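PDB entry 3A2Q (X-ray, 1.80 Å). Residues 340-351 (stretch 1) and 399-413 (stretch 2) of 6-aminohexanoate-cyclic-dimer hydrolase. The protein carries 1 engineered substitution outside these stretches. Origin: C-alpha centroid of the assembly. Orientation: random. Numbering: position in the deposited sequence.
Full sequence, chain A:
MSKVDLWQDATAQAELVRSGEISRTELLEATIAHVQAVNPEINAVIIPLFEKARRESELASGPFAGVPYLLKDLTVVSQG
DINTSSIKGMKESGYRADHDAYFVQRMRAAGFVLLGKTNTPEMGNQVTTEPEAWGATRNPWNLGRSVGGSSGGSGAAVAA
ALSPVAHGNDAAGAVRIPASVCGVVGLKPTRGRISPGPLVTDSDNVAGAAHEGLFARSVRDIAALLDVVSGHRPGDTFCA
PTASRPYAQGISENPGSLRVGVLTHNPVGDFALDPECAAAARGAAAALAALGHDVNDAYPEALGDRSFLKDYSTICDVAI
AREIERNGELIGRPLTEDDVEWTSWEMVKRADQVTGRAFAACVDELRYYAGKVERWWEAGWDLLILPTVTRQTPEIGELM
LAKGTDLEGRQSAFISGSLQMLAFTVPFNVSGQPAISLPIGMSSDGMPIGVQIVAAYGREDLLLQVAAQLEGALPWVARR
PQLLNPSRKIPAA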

# COMPACT_ATOMS: atom_id res chain seq x y z
N VAL A 340 3.44 16.57 -17.23
CA VAL A 340 3.61 16.05 -15.88
C VAL A 340 3.82 17.16 -14.86
O VAL A 340 3.88 18.34 -15.22
CB VAL A 340 4.81 15.08 -15.83
CG1 VAL A 340 4.65 13.99 -16.88
CG2 VAL A 340 6.10 15.83 -16.06
N GLU A 341 3.94 16.78 -13.59
CA GLU A 341 4.16 17.74 -12.52
C GLU A 341 5.64 18.13 -12.52
O GLU A 341 6.48 17.35 -12.97
CB GLU A 341 3.75 17.13 -11.17
CG GLU A 341 2.25 16.87 -11.08
CD GLU A 341 1.81 16.34 -9.72
OE1 GLU A 341 2.63 16.36 -8.78
OE2 GLU A 341 0.64 15.92 -9.60
N TRP A 342 5.96 19.32 -12.02
CA TRP A 342 7.35 19.77 -12.03
C TRP A 342 8.31 18.84 -11.29
O TRP A 342 9.46 18.69 -11.70
CB TRP A 342 7.47 21.19 -11.46
CG TRP A 342 7.24 21.29 -9.98
CD1 TRP A 342 6.05 21.41 -9.33
CD2 TRP A 342 8.25 21.28 -8.96
NE1 TRP A 342 6.25 21.47 -7.97
CE2 TRP A 342 7.59 21.39 -7.72
CE3 TRP A 342 9.65 21.18 -8.98
CZ2 TRP A 342 8.28 21.41 -6.50
CZ3 TRP A 342 10.34 21.20 -7.77
CH2 TRP A 342 9.65 21.31 -6.54
N THR A 343 7.85 18.23 -10.21
CA THR A 343 8.71 17.33 -9.46
C THR A 343 9.15 16.15 -10.33
O THR A 343 10.29 15.72 -10.27
CB THR A 343 8.00 16.78 -8.20
OG1 THR A 343 6.71 16.27 -8.56
CG2 THR A 343 7.84 17.88 -7.17
N SER A 344 8.23 15.65 -11.15
CA SER A 344 8.52 14.53 -12.03
C SER A 344 9.49 14.91 -13.14
O SER A 344 10.46 14.20 -13.41
CB SER A 344 7.23 13.99 -12.65
OG SER A 344 6.35 13.51 -11.65
N TRP A 345 9.25 16.05 -13.79
CA TRP A 345 10.11 16.48 -14.87
C TRP A 345 11.56 16.65 -14.42
O TRP A 345 12.49 16.35 -15.16
CB TRP A 345 9.60 17.78 -15.49
CG TRP A 345 10.30 18.10 -16.76
CD1 TRP A 345 11.26 19.05 -16.97
CD2 TRP A 345 10.16 17.40 -18.00
NE1 TRP A 345 11.72 18.98 -18.26
CE2 TRP A 345 11.06 17.98 -18.92
CE3 TRP A 345 9.35 16.33 -18.43
CZ2 TRP A 345 11.19 17.53 -20.23
CZ3 TRP A 345 9.47 15.88 -19.74
CH2 TRP A 345 10.39 16.48 -20.63
N GLU A 346 11.75 17.13 -13.19
CA GLU A 346 13.09 17.34 -12.68
C GLU A 346 13.90 16.04 -12.66
O GLU A 346 15.12 16.06 -12.82
CB GLU A 346 13.02 17.94 -11.27
CG GLU A 346 14.35 18.46 -10.76
CD GLU A 346 14.19 19.30 -9.52
OE1 GLU A 346 13.41 20.28 -9.56
OE2 GLU A 346 14.84 19.00 -8.50
N MET A 347 13.21 14.92 -12.47
CA MET A 347 13.86 13.62 -12.43
C MET A 347 14.35 13.19 -13.81
O MET A 347 15.26 12.36 -13.92
CB MET A 347 12.91 12.56 -11.85
CG MET A 347 12.49 12.84 -10.42
SD MET A 347 11.35 11.61 -9.77
CE MET A 347 9.81 12.23 -10.31
N VAL A 348 13.75 13.74 -14.85
CA VAL A 348 14.14 13.42 -16.22
C VAL A 348 15.58 13.89 -16.43
O VAL A 348 16.41 13.17 -16.97
CB VAL A 348 13.23 14.12 -17.25
CG1 VAL A 348 13.69 13.80 -18.67
CG2 VAL A 348 11.79 13.67 -17.06
N LYS A 349 15.85 15.11 -15.98
CA LYS A 349 17.18 15.70 -16.11
C LYS A 349 18.16 14.92 -15.26
O LYS A 349 19.25 14.56 -15.71
CB LYS A 349 17.15 17.16 -15.66
CG LYS A 349 18.48 17.89 -15.81
CD LYS A 349 18.33 19.36 -15.41
CE LYS A 349 19.63 20.11 -15.59
NZ LYS A 349 20.71 19.53 -14.75
N ARG A 350 17.78 14.64 -14.01
CA ARG A 350 18.67 13.89 -13.13
C ARG A 350 19.00 12.52 -13.70
O ARG A 350 20.14 12.06 -13.61
CB ARG A 350 18.03 13.73 -11.74
CG ARG A 350 17.95 15.04 -10.95
CD ARG A 350 18.07 14.78 -9.45
NE ARG A 350 16.90 14.12 -8.89
CZ ARG A 350 15.77 14.74 -8.55
NH1 ARG A 350 15.66 16.05 -8.72
NH2 ARG A 350 14.77 14.05 -8.03
N ALA A 351 18.01 11.86 -14.30
CA ALA A 351 18.24 10.54 -14.88
C ALA A 351 19.33 10.61 -15.95
O ALA A 351 20.18 9.73 -16.05
CB ALA A 351 16.95 10.01 -15.49
N LEU A 399 2.34 18.55 2.24
CA LEU A 399 3.46 17.86 1.59
C LEU A 399 3.72 18.20 0.12
O LEU A 399 4.74 17.79 -0.44
CB LEU A 399 3.30 16.34 1.76
CG LEU A 399 3.29 15.82 3.20
CD1 LEU A 399 3.42 14.29 3.21
CD2 LEU A 399 4.43 16.43 3.99
N MET A 400 2.81 18.95 -0.51
CA MET A 400 3.00 19.33 -1.90
C MET A 400 3.82 20.62 -1.96
O MET A 400 3.38 21.67 -1.49
CB MET A 400 1.65 19.53 -2.60
CG MET A 400 0.85 18.24 -2.76
SD MET A 400 1.73 16.94 -3.66
CE MET A 400 1.42 17.43 -5.37
N LEU A 401 5.01 20.53 -2.53
CA LEU A 401 5.92 21.67 -2.63
C LEU A 401 5.66 22.55 -3.85
O LEU A 401 5.42 22.06 -4.95
CB LEU A 401 7.36 21.17 -2.66
CG LEU A 401 7.76 20.25 -1.50
CD1 LEU A 401 9.11 19.63 -1.79
CD2 LEU A 401 7.79 21.04 -0.20
N ALA A 402 5.72 23.86 -3.64
CA ALA A 402 5.49 24.82 -4.72
C ALA A 402 6.57 24.71 -5.78
O ALA A 402 7.75 24.61 -5.46
CB ALA A 402 5.47 26.24 -4.15
N LYS A 403 6.16 24.73 -7.04
CA LYS A 403 7.09 24.64 -8.16
C LYS A 403 8.35 25.47 -7.95
O LYS A 403 9.40 25.18 -8.52
CB LYS A 403 6.36 25.06 -9.44
CG LYS A 403 7.18 25.81 -10.46
CD LYS A 403 7.23 27.28 -10.10
CE LYS A 403 7.99 28.09 -11.12
NZ LYS A 403 7.91 29.54 -10.79
N GLY A 404 8.26 26.51 -7.12
CA GLY A 404 9.42 27.34 -6.89
C GLY A 404 10.44 26.67 -5.99
O GLY A 404 11.65 26.84 -6.14
N THR A 405 9.91 25.89 -5.05
CA THR A 405 10.71 25.17 -4.07
C THR A 405 11.95 24.53 -4.69
O THR A 405 11.92 24.04 -5.82
CB THR A 405 9.86 24.11 -3.36
OG1 THR A 405 8.74 24.76 -2.75
CG2 THR A 405 10.68 23.37 -2.29
N ASP A 406 13.04 24.57 -3.94
CA ASP A 406 14.28 24.02 -4.42
C ASP A 406 14.74 22.85 -3.57
O ASP A 406 15.33 23.05 -2.51
CB ASP A 406 15.36 25.08 -4.39
CG ASP A 406 16.73 24.49 -4.61
OD1 ASP A 406 17.12 24.38 -5.78
OD2 ASP A 406 17.39 24.13 -3.61
N LEU A 407 14.48 21.63 -4.04
CA LEU A 407 14.89 20.41 -3.35
C LEU A 407 16.05 19.76 -4.11
O LEU A 407 15.92 18.67 -4.67
CB LEU A 407 13.71 19.44 -3.27
CG LEU A 407 12.70 19.61 -4.41
CD1 LEU A 407 13.15 18.83 -5.62
CD2 LEU A 407 11.33 19.13 -3.99
N GLU A 408 17.19 20.45 -4.11
CA GLU A 408 18.40 20.01 -4.81
C GLU A 408 18.90 18.58 -4.59
O GLU A 408 19.32 18.21 -3.49
CB GLU A 408 19.55 20.98 -4.51
CG GLU A 408 19.25 22.44 -4.82
CD GLU A 408 20.38 23.39 -4.43
OE1 GLU A 408 20.14 24.62 -4.35
OE2 GLU A 408 21.51 22.91 -4.21
N GLY A 409 18.85 17.79 -5.67
CA GLY A 409 19.34 16.42 -5.67
C GLY A 409 18.48 15.21 -5.32
O GLY A 409 18.60 14.16 -5.95
N ARG A 410 17.60 15.35 -4.34
CA ARG A 410 16.80 14.20 -3.94
C ARG A 410 15.29 14.28 -4.08
O ARG A 410 14.71 15.36 -4.17
CB ARG A 410 17.18 13.82 -2.50
CG ARG A 410 16.42 12.64 -1.91
CD ARG A 410 16.96 12.26 -0.53
NE ARG A 410 18.34 11.82 -0.59
CZ ARG A 410 18.99 11.30 0.45
NH1 ARG A 410 18.38 11.17 1.61
NH2 ARG A 410 20.26 10.92 0.32
N GLN A 411 14.67 13.11 -4.10
CA GLN A 411 13.22 12.93 -4.22
C GLN A 411 12.49 13.83 -3.22
O GLN A 411 12.91 13.97 -2.07
CB GLN A 411 12.86 11.47 -3.94
CG GLN A 411 11.67 10.92 -4.71
CD GLN A 411 11.98 10.71 -6.17
OE1 GLN A 411 11.12 10.28 -6.94
NE2 GLN A 411 13.21 11.01 -6.57
N SER A 412 11.39 14.45 -3.66
CA SER A 412 10.62 15.33 -2.78
C SER A 412 10.02 14.54 -1.62
O SER A 412 9.84 15.07 -0.53
CB SER A 412 9.52 16.05 -3.57
OG SER A 412 8.67 15.14 -4.24
N ALA A 413 9.73 13.26 -1.86
CA ALA A 413 9.14 12.41 -0.84
C ALA A 413 10.18 11.99 0.20
O ALA A 413 9.82 11.46 1.26
CB ALA A 413 8.51 11.18 -1.48
O HOH W 1 15.38 22.03 -7.00

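How do the two backbones meet? Stretch 1 is mostly helix, running from Trp342 through Ala351 with Glu341 at the N-cap position, whereas stretch 2 is an irregular chain that enters a 3-10 segment only at Ser412. The helix keeps its own backbone hydrogen bonds, such as Glu346 N to Trp342 O at 3.1 Å, and stretch 2 passes along one side of it. The CA atoms of Trp342 and Lys403 lie 6.2 Å apart, those of Thr343 and Ser412 7.2 Å, and those of Arg350 and Gly409 7.9 Å. Within stretch 2 a type I beta turn from Ala402 to Thr405 redirects the chain next to the start of the helix. Thr405 OG1 adds a weak hydrogen bond to Ala402 O at 2.9 Å. Gly409, at phi 90° and psi -38°, has backbone angles at which a CB would be jammed against the carbonyl O of Glu408, so the local conformation by itself calls for glycine.

What makes Trp342 the centre of the contact? Its CA-to-CB bond points toward stretch 2, and the residue has the largest covered area of either stretch, 126 Å² in a contact that buries 565 Å² in all. The indole donates the one hydrogen bond that crosses between the stretches, from Trp342 NE1 to Leu401 O at 3.2 Å; the acceptor sits at the ring edge, near its plane, as suits an in-plane N-H, although the angle at the hydrogen is a bent 136°. Over one face lies Lys403 CA, 3.3 Å from the centroid of the Trp342 five-membered ring and 15° off its normal, a close CH-pi contact. The turn thus offers backbone to the indole, while the end of the Lys403 side chain leads away. Apolar packing completes the surroundings: Trp342 CZ2 is 4.0 Å from Leu401 CB, and Trp342 CH2 is 3.8 Å from Leu407 CD2.

How does the helix engage stretch 2 beyond the tryptophan? Glu346 and Arg350, one helical turn apart, are joined by a salt bridge between Glu346 OE2 and Arg350 NH1 at 3.1 Å. The same carboxylate oxygen, Glu346 OE2, lies 3.3 Å from Leu407 CD1. A water spans the stretches here, donating to Asp406 OD1 at 3.2 Å and, weakly, to Glu346 OE2 at 3.4 Å. Gly409 O rests over one face of the Arg350 guanidinium, 3.4 Å from Arg350 NE, but that position gives a poor angle and no hydrogen bond forms; Arg350 NE finds its partner elsewhere in the structure.

Which contacts fill the more buried side? Met347 and Gln411 both start with CB directions that do not face the partner stretch, yet their ends approach until Met347 SD is 3.1 Å from Gln411 OE1. Nearer the start of the helix, Thr343 CG2 packs 4.1 Å from Ser412 OG, and Glu341 OE1 comes within 3.8 Å of Met400 CE.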